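Local coordinates for Bcl-2-like protein FPV039 (Fowlpox virus, PDB 5TZP) that inhibits host cell apoptosis by sequestering and inactivating several proapoptotic Bcl-2 proteins, among them BAK1 and BAX, at residues L20-N25 and D138-I143; Q24-E29 and A51-V56. All coordinates share one frame; numbering follows the deposited sequence.

In the fold
Helix 14-32 serves both contacts, and the two illustrate how one helix of a Bcl-2 bundle can hold different elements with successive turns. Contact 1 joins residues 20-25 to the short 3-10 turn that follows helix 115-136; contact 2, one turn further on, faces helix 43-68. Both are buried, with centres about 11 Å apart, and neither contains a hydrogen bond between its segments. In each a sulfur lies near an aromatic ring, but the roles are exchanged: in contact 1 helix 14-32 gives the methionine, in contact 2 the tyrosine. Contact 1 is the more extensive, whereas contact 2 rests on a single tyrosine-cysteine pair, and its second helix, 43-68, also touches the bound peptide.

Contact 1. Residues L20-N25 and D138-I143; sequences LNMIQN and DYWNGI. With SO4 (sulfate ion), chain O.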
ATOM      1  N   LEU A  20      -1.240 -10.808  -1.567  1.00 12.35           N
ATOM      2  CA  LEU A  20      -0.772 -10.339  -2.872  1.00 12.78           C
ATOM      3  C   LEU A  20      -1.925 -10.009  -3.793  1.00 11.17           C
ATOM      4  O   LEU A  20      -1.901  -9.014  -4.473  1.00 11.86           O
ATOM      5  CB  LEU A  20       0.142 -11.392  -3.491  1.00 13.69           C
ATOM      6  CG  LEU A  20       0.619 -11.047  -4.916  1.00 13.43           C
ATOM      7  CD1 LEU A  20       1.501  -9.818  -4.867  1.00 18.96           C
ATOM      8  CD2 LEU A  20       1.348 -12.201  -5.540  1.00 22.43           C
ATOM      9  N   ASN A  21      -2.923 -10.891  -3.875  1.00 11.14           N
ATOM     10  CA  ASN A  21      -3.992 -10.701  -4.862  1.00 14.28           C
ATOM     11  C   ASN A  21      -4.782  -9.415  -4.604  1.00 11.11           C
ATOM     12  O   ASN A  21      -5.188  -8.748  -5.534  1.00 12.37           O
ATOM     13  CB  ASN A  21      -4.902 -11.927  -4.841  1.00 16.79           C
ATOM     14  CG  ASN A  21      -5.926 -11.912  -5.911  1.00 31.11           C
ATOM     15  OD1 ASN A  21      -7.085 -11.708  -5.608  1.00 28.09           O
ATOM     16  ND2 ASN A  21      -5.523 -12.113  -7.165  1.00 30.14           N
ATOM     17  N   MET A  22      -5.008  -9.056  -3.333  1.00 10.72           N
ATOM     18  CA  MET A  22      -5.680  -7.806  -3.007  1.00 10.16           C
ATOM     19  C   MET A  22      -4.848  -6.611  -3.409  1.00 10.94           C
ATOM     20  O   MET A  22      -5.321  -5.699  -4.085  1.00 10.37           O
ATOM     21  CB  MET A  22      -5.904  -7.804  -1.511  1.00 10.81           C
ATOM     22  CG  MET A  22      -6.633  -6.580  -1.033  1.00 10.36           C
ATOM     23  SD  MET A  22      -8.389  -6.532  -1.467  1.00 13.82           S
ATOM     24  CE  MET A  22      -9.143  -7.435  -0.138  1.00 14.23           C
ATOM     25  N   ILE A  23      -3.581  -6.600  -3.011  1.00 10.05           N
ATOM     26  CA  ILE A  23      -2.708  -5.466  -3.287  1.00  9.82           C
ATOM     27  C   ILE A  23      -2.525  -5.268  -4.791  1.00  9.43           C
ATOM     28  O   ILE A  23      -2.646  -4.148  -5.320  1.00 10.60           O
ATOM     29  CB  ILE A  23      -1.363  -5.697  -2.595  1.00  9.77           C
ATOM     30  CG1 ILE A  23      -1.520  -5.685  -1.074  1.00  8.92           C
ATOM     31  CG2 ILE A  23      -0.361  -4.616  -3.065  1.00 10.63           C
ATOM     32  CD1 ILE A  23      -0.388  -6.274  -0.296  1.00 10.04           C
ATOM     33  N   GLN A  24      -2.188  -6.341  -5.499  1.00 10.12           N
ATOM     34  CA  GLN A  24      -1.889  -6.225  -6.930  1.00  9.88           C
ATOM     35  C   GLN A  24      -3.122  -5.833  -7.728  1.00 10.22           C
ATOM     36  O   GLN A  24      -3.052  -4.968  -8.604  1.00 10.76           O
ATOM     37  CB  GLN A  24      -1.277  -7.512  -7.449  1.00 11.04           C
ATOM     38  CG  GLN A  24      -0.651  -7.337  -8.835  1.00 12.41           C
ATOM     39  CD  GLN A  24       0.235  -8.433  -9.275  1.00 16.79           C
ATOM     40  OE1 GLN A  24       0.318  -9.469  -8.634  1.00 20.98           O
ATOM     41  NE2 GLN A  24       0.837  -8.287 -10.423  1.00 17.41           N
ATOM     42  N   ASN A  25      -4.310  -6.380  -7.394  1.00 10.98           N
ATOM     43  CA  ASN A  25      -5.529  -5.937  -8.090  1.00 11.90           C
ATOM     44  C   ASN A  25      -5.786  -4.456  -7.846  1.00 10.70           C
ATOM     45  O   ASN A  25      -6.191  -3.764  -8.788  1.00 11.05           O
ATOM     46  CB  ASN A  25      -6.704  -6.831  -7.734  1.00 11.40           C
ATOM     47  CG  ASN A  25      -6.725  -8.026  -8.615  1.00 14.60           C
ATOM     48  OD1 ASN A  25      -6.981  -7.911  -9.789  1.00 14.66           O
ATOM     49  ND2 ASN A  25      -6.487  -9.192  -8.042  1.00 15.57           N
ATOM     50  N   ASP A 138      -8.111 -11.657  10.662  1.00 13.84           N
ATOM     51  CA  ASP A 138      -8.934 -12.318   9.612  1.00 13.99           C
ATOM     52  C   ASP A 138      -8.607 -11.735   8.237  1.00 12.89           C
ATOM     53  O   ASP A 138      -9.472 -11.340   7.467  1.00 13.58           O
ATOM     54  CB  ASP A 138     -10.449 -12.286   9.925  1.00 13.67           C
ATOM     55  CG  ASP A 138     -11.287 -13.083   8.968  1.00 21.06           C
ATOM     56  OD1 ASP A 138     -10.774 -14.066   8.325  1.00 21.15           O
ATOM     57  OD2 ASP A 138     -12.468 -12.650   8.823  1.00 23.83           O
ATOM     58  N   TYR A 139      -7.294 -11.668   7.969  1.00 13.41           N
ATOM     59  CA  TYR A 139      -6.756 -11.202   6.703  1.00 11.12           C
ATOM     60  C   TYR A 139      -7.231  -9.769   6.506  1.00 10.88           C
ATOM     61  O   TYR A 139      -7.059  -8.902   7.377  1.00 13.24           O
ATOM     62  CB  TYR A 139      -7.115 -12.196   5.578  1.00 13.75           C
ATOM     63  CG  TYR A 139      -6.798 -13.609   5.924  1.00 15.76           C
ATOM     64  CD1 TYR A 139      -5.510 -14.109   5.793  1.00 15.83           C
ATOM     65  CD2 TYR A 139      -7.721 -14.391   6.528  1.00 17.74           C
ATOM     66  CE1 TYR A 139      -5.224 -15.435   6.124  1.00 17.57           C
ATOM     67  CE2 TYR A 139      -7.428 -15.695   6.883  1.00 19.65           C
ATOM     68  CZ  TYR A 139      -6.168 -16.179   6.690  1.00 20.45           C
ATOM     69  OH  TYR A 139      -5.970 -17.515   7.052  1.00 23.80           O
ATOM     70  N   TRP A 140      -7.849  -9.445   5.379  1.00 10.93           N
ATOM     71  CA  TRP A 140      -8.243  -8.073   5.061  1.00 10.90           C
ATOM     72  C   TRP A 140      -9.477  -7.639   5.847  1.00 10.58           C
ATOM     73  O   TRP A 140      -9.739  -6.444   5.884  1.00 10.65           O
ATOM     74  CB  TRP A 140      -8.449  -7.867   3.549  1.00 11.52           C
ATOM     75  CG  TRP A 140      -7.208  -8.124   2.767  1.00 10.97           C
ATOM     76  CD1 TRP A 140      -6.895  -9.287   2.151  1.00 10.98           C
ATOM     77  CD2 TRP A 140      -6.161  -7.203   2.594  1.00  9.88           C
ATOM     78  NE1 TRP A 140      -5.640  -9.107   1.549  1.00  9.82           N
ATOM     79  CE2 TRP A 140      -5.181  -7.852   1.827  1.00  9.38           C
ATOM     80  CE3 TRP A 140      -5.950  -5.884   2.997  1.00 11.45           C
ATOM     81  CZ2 TRP A 140      -3.992  -7.192   1.430  1.00  9.49           C
ATOM     82  CZ3 TRP A 140      -4.823  -5.227   2.586  1.00 10.42           C
ATOM     83  CH2 TRP A 140      -3.818  -5.904   1.856  1.00 10.34           C
ATOM     84  N   ASN A 141     -10.165  -8.552   6.541  1.00 11.93           N
ATOM     85  CA  ASN A 141     -11.350  -8.144   7.284  1.00  9.51           C
ATOM     86  C   ASN A 141     -11.027  -7.024   8.247  1.00  9.47           C
ATOM     87  O   ASN A 141     -11.885  -6.163   8.519  1.00 10.74           O
ATOM     88  CB  ASN A 141     -11.946  -9.372   8.006  1.00 10.46           C
ATOM     89  CG  ASN A 141     -13.317  -9.086   8.475  1.00 12.38           C
ATOM     90  OD1 ASN A 141     -13.532  -8.761   9.680  1.00 15.83           O
ATOM     91  ND2 ASN A 141     -14.242  -9.201   7.598  1.00 12.05           N
ATOM     92  N   GLY A 142      -9.820  -7.021   8.832  1.00 10.70           N
ATOM     93  CA  GLY A 142      -9.512  -6.011   9.832  1.00 12.13           C
ATOM     94  C   GLY A 142      -9.491  -4.589   9.303  1.00  9.71           C
ATOM     95  O   GLY A 142      -9.646  -3.650  10.097  1.00 10.45           O
ATOM     96  N   ILE A 143      -9.382  -4.426   7.977  1.00  9.70           N
ATOM     97  CA  ILE A 143      -9.391  -3.099   7.379  1.00  9.13           C
ATOM     98  C   ILE A 143     -10.765  -2.461   7.467  1.00  9.15           C
ATOM     99  O   ILE A 143     -10.911  -1.254   7.268  1.00  9.74           O
ATOM    100  CB  ILE A 143      -8.902  -3.134   5.942  1.00  9.61           C
ATOM    101  CG1 ILE A 143      -8.279  -1.778   5.581  1.00 10.58           C
ATOM    102  CG2 ILE A 143     -10.033  -3.478   4.977  1.00 10.20           C
ATOM    103  CD1 ILE A 143      -7.588  -1.815   4.169  1.00 11.41           C
TER
HETATM  104  S   SO4 O 213       3.337 -10.095 -12.565  0.70 56.77           S
HETATM  105  O1  SO4 O 213       4.207  -9.191 -13.358  0.70 39.81           O
HETATM  106  O2  SO4 O 213       3.116 -11.384 -13.297  0.70 40.89           O
HETATM  107  O3  SO4 O 213       2.101  -9.354 -12.400  0.70 42.01           O
HETATM  108  O4  SO4 O 213       3.930 -10.406 -11.250  0.70 42.71           O
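Met22, on helix 14-32, wraps its whole side chain over the indole of Trp140, the first residue of the 3-10 turn after helix 115-136. CB of Met22 sits above the indole plane by the NE1-CE2 bond, 3.3 Å from Trp140 NE1. CG, anti to the backbone N (chi1 -178°), reaches over the ring, 3.6 Å from the centroid of the six-membered ring, a CH-pi contact on the face. Bends at chi2 and chi3 then fold the chain back along the indole. SD lies 4.6 Å from the centroid of the five-membered ring, an oblique Met-aromatic contact, and the methyl CE ends 3.6 Å from Trp140 CG, near the root of the indole. The two side chains thus run past each other in opposite directions. Ile23 adds a second touch, crossing the tryptophan at about a right angle with CG1 3.7 Å from Trp140 CH2.

The one polar atom of the indole is satisfied by the same helix, since NE1 donates to the carbonyl O of Ile18, and Phe134 meets the ring edge-to-face. Dispersion therefore packs this turn onto the helix in the buried core, while one hydrogen bond probably fixes the rotation of the indole.

Contact 2. Residues Q24-E29 and A51-V56; sequences QNYIIE and AACKSV. With SO4 (sulfate ion), chain O.
Helix-to-helix packing inside the Bcl-2 bundle is exemplified where helix 14-32 faces helix 43-68. Tyr26 spans most of the gap: the closest pair of CA atoms, those of Tyr26 and Cys53, is 9.4 Å apart, and both residues direct their CB toward the opposite helix. CG of Tyr26 is anti to the backbone N (chi1 175°), which sends the ring outward with its phenol end foremost. That end meets the beta carbon of the cysteine, with Tyr26 OH 3.4 Å from Cys53 CB and Tyr26 CZ 3.7 Å from the same carbon. The approach is oblique to the ring.

SG, anti to the carbonyl carbon (chi1 -72°), stands obliquely above the ring, 3.9 Å from Tyr26 CE2. Its distance to the ring centroid is 4.5 Å, on a line 33° off the ring normal, a Cys sulfur-aromatic contact of oblique geometry. Cys53 thus touches two regions of the tyrosine, CB at the hydroxyl end and SG above the CE2 side. No hydrogen bond joins the segments, so van der Waals and weak sulfur-aromatic forces account for the direct contact.

A polar tie flanks this apolar pair: Glu29, one turn along from Tyr26, forms a salt bridge with Lys50 and a hydrogen bond with Tyr46, both on helix 43-68. On that helix Ala52, Ser55 and Val56 pack against aromatic side chains of the bound peptide, and Ser55 OG hydrogen-bonds to an aromatic side chain there. Tyr26 itself is wedged between two helices, touching Tyr46, Leu49 and Lys50 of helix 43-68 as well as Ile95 and Ala99 of helix 88-105.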
ATOM      1  N   GLN A  24      -2.188  -6.341  -5.499  1.00 10.12           N
ATOM      2  CA  GLN A  24      -1.889  -6.225  -6.930  1.00  9.88           C
ATOM      3  C   GLN A  24      -3.122  -5.833  -7.728  1.00 10.22           C
ATOM      4  O   GLN A  24      -3.052  -4.968  -8.604  1.00 10.76           O
ATOM      5  CB  GLN A  24      -1.277  -7.512  -7.449  1.00 11.04           C
ATOM      6  CG  GLN A  24      -0.651  -7.337  -8.835  1.00 12.41           C
ATOM      7  CD  GLN A  24       0.235  -8.433  -9.275  1.00 16.79           C
ATOM      8  OE1 GLN A  24       0.318  -9.469  -8.634  1.00 20.98           O
ATOM      9  NE2 GLN A  24       0.837  -8.287 -10.423  1.00 17.41           N
ATOM     10  N   ASN A  25      -4.310  -6.380  -7.394  1.00 10.98           N
ATOM     11  CA  ASN A  25      -5.529  -5.937  -8.090  1.00 11.90           C
ATOM     12  C   ASN A  25      -5.786  -4.456  -7.846  1.00 10.70           C
ATOM     13  O   ASN A  25      -6.191  -3.764  -8.788  1.00 11.05           O
ATOM     14  CB  ASN A  25      -6.704  -6.831  -7.734  1.00 11.40           C
ATOM     15  CG  ASN A  25      -6.725  -8.026  -8.615  1.00 14.60           C
ATOM     16  OD1 ASN A  25      -6.981  -7.911  -9.789  1.00 14.66           O
ATOM     17  ND2 ASN A  25      -6.487  -9.192  -8.042  1.00 15.57           N
ATOM     18  N   TYR A  26      -5.592  -3.935  -6.620  1.00 10.18           N
ATOM     19  CA  TYR A  26      -5.793  -2.503  -6.387  1.00  9.73           C
ATOM     20  C   TYR A  26      -4.831  -1.694  -7.256  1.00  9.65           C
ATOM     21  O   TYR A  26      -5.225  -0.721  -7.910  1.00  9.98           O
ATOM     22  CB  TYR A  26      -5.691  -2.138  -4.899  1.00 10.67           C
ATOM     23  CG  TYR A  26      -5.774  -0.645  -4.742  1.00 10.07           C
ATOM     24  CD1 TYR A  26      -6.921   0.023  -5.067  1.00 12.15           C
ATOM     25  CD2 TYR A  26      -4.668   0.078  -4.469  1.00 12.84           C
ATOM     26  CE1 TYR A  26      -6.983   1.442  -5.050  1.00 11.73           C
ATOM     27  CE2 TYR A  26      -4.728   1.475  -4.477  1.00 11.00           C
ATOM     28  CZ  TYR A  26      -5.853   2.093  -4.778  1.00 11.00           C
ATOM     29  OH  TYR A  26      -5.910   3.479  -4.839  1.00 14.81           O
ATOM     30  N   ILE A  27      -3.550  -2.071  -7.288  1.00  8.66           N
ATOM     31  CA  ILE A  27      -2.576  -1.292  -8.049  1.00  9.58           C
ATOM     32  C   ILE A  27      -2.933  -1.344  -9.533  1.00 10.66           C
ATOM     33  O   ILE A  27      -2.864  -0.329 -10.252  1.00 10.45           O
ATOM     34  CB  ILE A  27      -1.157  -1.779  -7.758  1.00  9.46           C
ATOM     35  CG1 ILE A  27      -0.803  -1.391  -6.323  1.00 11.28           C
ATOM     36  CG2 ILE A  27      -0.161  -1.130  -8.718  1.00 12.96           C
ATOM     37  CD1 ILE A  27       0.536  -1.877  -5.824  1.00 14.16           C
ATOM     38  N   ILE A  28      -3.393  -2.493 -10.038  1.00 10.78           N
ATOM     39  CA  ILE A  28      -3.875  -2.574 -11.429  1.00 10.77           C
ATOM     40  C   ILE A  28      -5.054  -1.621 -11.653  1.00 11.28           C
ATOM     41  O   ILE A  28      -5.084  -0.911 -12.666  1.00 11.95           O
ATOM     42  CB  ILE A  28      -4.205  -4.031 -11.749  1.00 12.37           C
ATOM     43  CG1 ILE A  28      -2.907  -4.861 -11.827  1.00 12.20           C
ATOM     44  CG2 ILE A  28      -4.962  -4.069 -13.098  1.00 13.01           C
ATOM     45  CD1 ILE A  28      -3.196  -6.314 -11.806  1.00 16.44           C
ATOM     46  N   GLU A  29      -6.021  -1.611 -10.751  1.00 10.46           N
ATOM     47  CA  GLU A  29      -7.154  -0.708 -10.905  1.00 10.71           C
ATOM     48  C   GLU A  29      -6.701   0.758 -10.936  1.00 10.19           C
ATOM     49  O   GLU A  29      -7.152   1.568 -11.768  1.00 11.15           O
ATOM     50  CB  GLU A  29      -8.224  -0.954  -9.845  1.00 10.84           C
ATOM     51  CG  GLU A  29      -9.378   0.094  -9.964  1.00 12.96           C
ATOM     52  CD  GLU A  29     -10.629  -0.239  -9.278  1.00 13.07           C
ATOM     53  OE1 GLU A  29     -11.505   0.650  -9.289  1.00 14.70           O
ATOM     54  OE2 GLU A  29     -10.869  -1.386  -8.832  1.00 14.85           O
ATOM     55  N   ALA A  51     -11.203   3.040  -1.206  1.00  8.50           N
ATOM     56  CA  ALA A  51     -11.661   4.357  -0.695  1.00 11.26           C
ATOM     57  C   ALA A  51     -10.614   5.002   0.220  1.00  9.72           C
ATOM     58  O   ALA A  51     -10.348   6.212   0.144  1.00 10.17           O
ATOM     59  CB  ALA A  51     -12.976   4.222   0.040  1.00 10.96           C
ATOM     60  N   ALA A  52      -9.957   4.183   1.044  1.00  9.28           N
ATOM     61  CA  ALA A  52      -8.977   4.700   2.011  1.00  9.09           C
ATOM     62  C   ALA A  52      -7.729   5.153   1.234  1.00  9.46           C
ATOM     63  O   ALA A  52      -7.190   6.235   1.524  1.00  9.70           O
ATOM     64  CB  ALA A  52      -8.610   3.614   3.025  1.00 10.32           C
ATOM     65  N   CYS A  53      -7.292   4.403   0.225  1.00  8.05           N
ATOM     66  CA  CYS A  53      -6.136   4.835  -0.562  1.00  8.70           C
ATOM     67  C   CYS A  53      -6.458   6.096  -1.311  1.00  9.82           C
ATOM     68  O   CYS A  53      -5.596   6.995  -1.436  1.00  9.51           O
ATOM     69  CB  CYS A  53      -5.731   3.707  -1.498  1.00 10.04           C
ATOM     70  SG  CYS A  53      -4.954   2.298  -0.674  1.00 10.35           S
ATOM     71  N   LYS A  54      -7.653   6.214  -1.864  1.00  8.66           N
ATOM     72  CA  LYS A  54      -8.061   7.412  -2.573  1.00 10.07           C
ATOM     73  C   LYS A  54      -7.974   8.600  -1.629  1.00 12.35           C
ATOM     74  O   LYS A  54      -7.465   9.677  -2.009  1.00 11.45           O
ATOM     75  CB  LYS A  54      -9.504   7.309  -3.122  1.00 12.11           C
ATOM     76  CG  LYS A  54     -10.048   8.483  -3.876  1.00 19.69           C
ATOM     77  CD  LYS A  54     -11.437   8.186  -4.529  1.00 26.35           C
ATOM     78  CE  LYS A  54     -12.008   9.375  -5.312  1.00 35.73           C
ATOM     79  NZ  LYS A  54     -13.069   8.963  -6.366  1.00 46.91           N
ATOM     80  N   SER A  55      -8.389   8.432  -0.360  1.00 10.48           N
ATOM     81  CA  SER A  55      -8.320   9.523   0.592  1.00 10.23           C
ATOM     82  C   SER A  55      -6.878   9.918   0.874  1.00 11.48           C
ATOM     83  O   SER A  55      -6.533  11.132   0.931  1.00 12.14           O
ATOM     84  CB  SER A  55      -9.043   9.106   1.865  1.00 12.90           C
ATOM     85  OG  SER A  55      -8.917  10.094   2.892  1.00 17.02           O
ATOM     86  N   VAL A  56      -6.025   8.966   1.117  1.00  9.59           N
ATOM     87  CA  VAL A  56      -4.597   9.222   1.379  1.00 10.85           C
ATOM     88  C   VAL A  56      -3.981   9.971   0.215  1.00  9.41           C
ATOM     89  O   VAL A  56      -3.252  10.939   0.422  1.00 10.56           O
ATOM     90  CB  VAL A  56      -3.838   7.936   1.725  1.00  9.07           C
ATOM     91  CG1 VAL A  56      -2.321   8.164   1.767  1.00 10.34           C
ATOM     92  CG2 VAL A  56      -4.329   7.422   3.069  1.00 11.72           C
TER
HETATM   93  S   SO4 O 213       3.337 -10.095 -12.565  0.70 56.77           S
HETATM   94  O1  SO4 O 213       4.207  -9.191 -13.358  0.70 39.81           O
HETATM   95  O2  SO4 O 213       3.116 -11.384 -13.297  0.70 40.89           O
HETATM   96  O3  SO4 O 213       2.101  -9.354 -12.400  0.70 42.01           O
HETATM   97  O4  SO4 O 213       3.930 -10.406 -11.250  0.70 42.71           O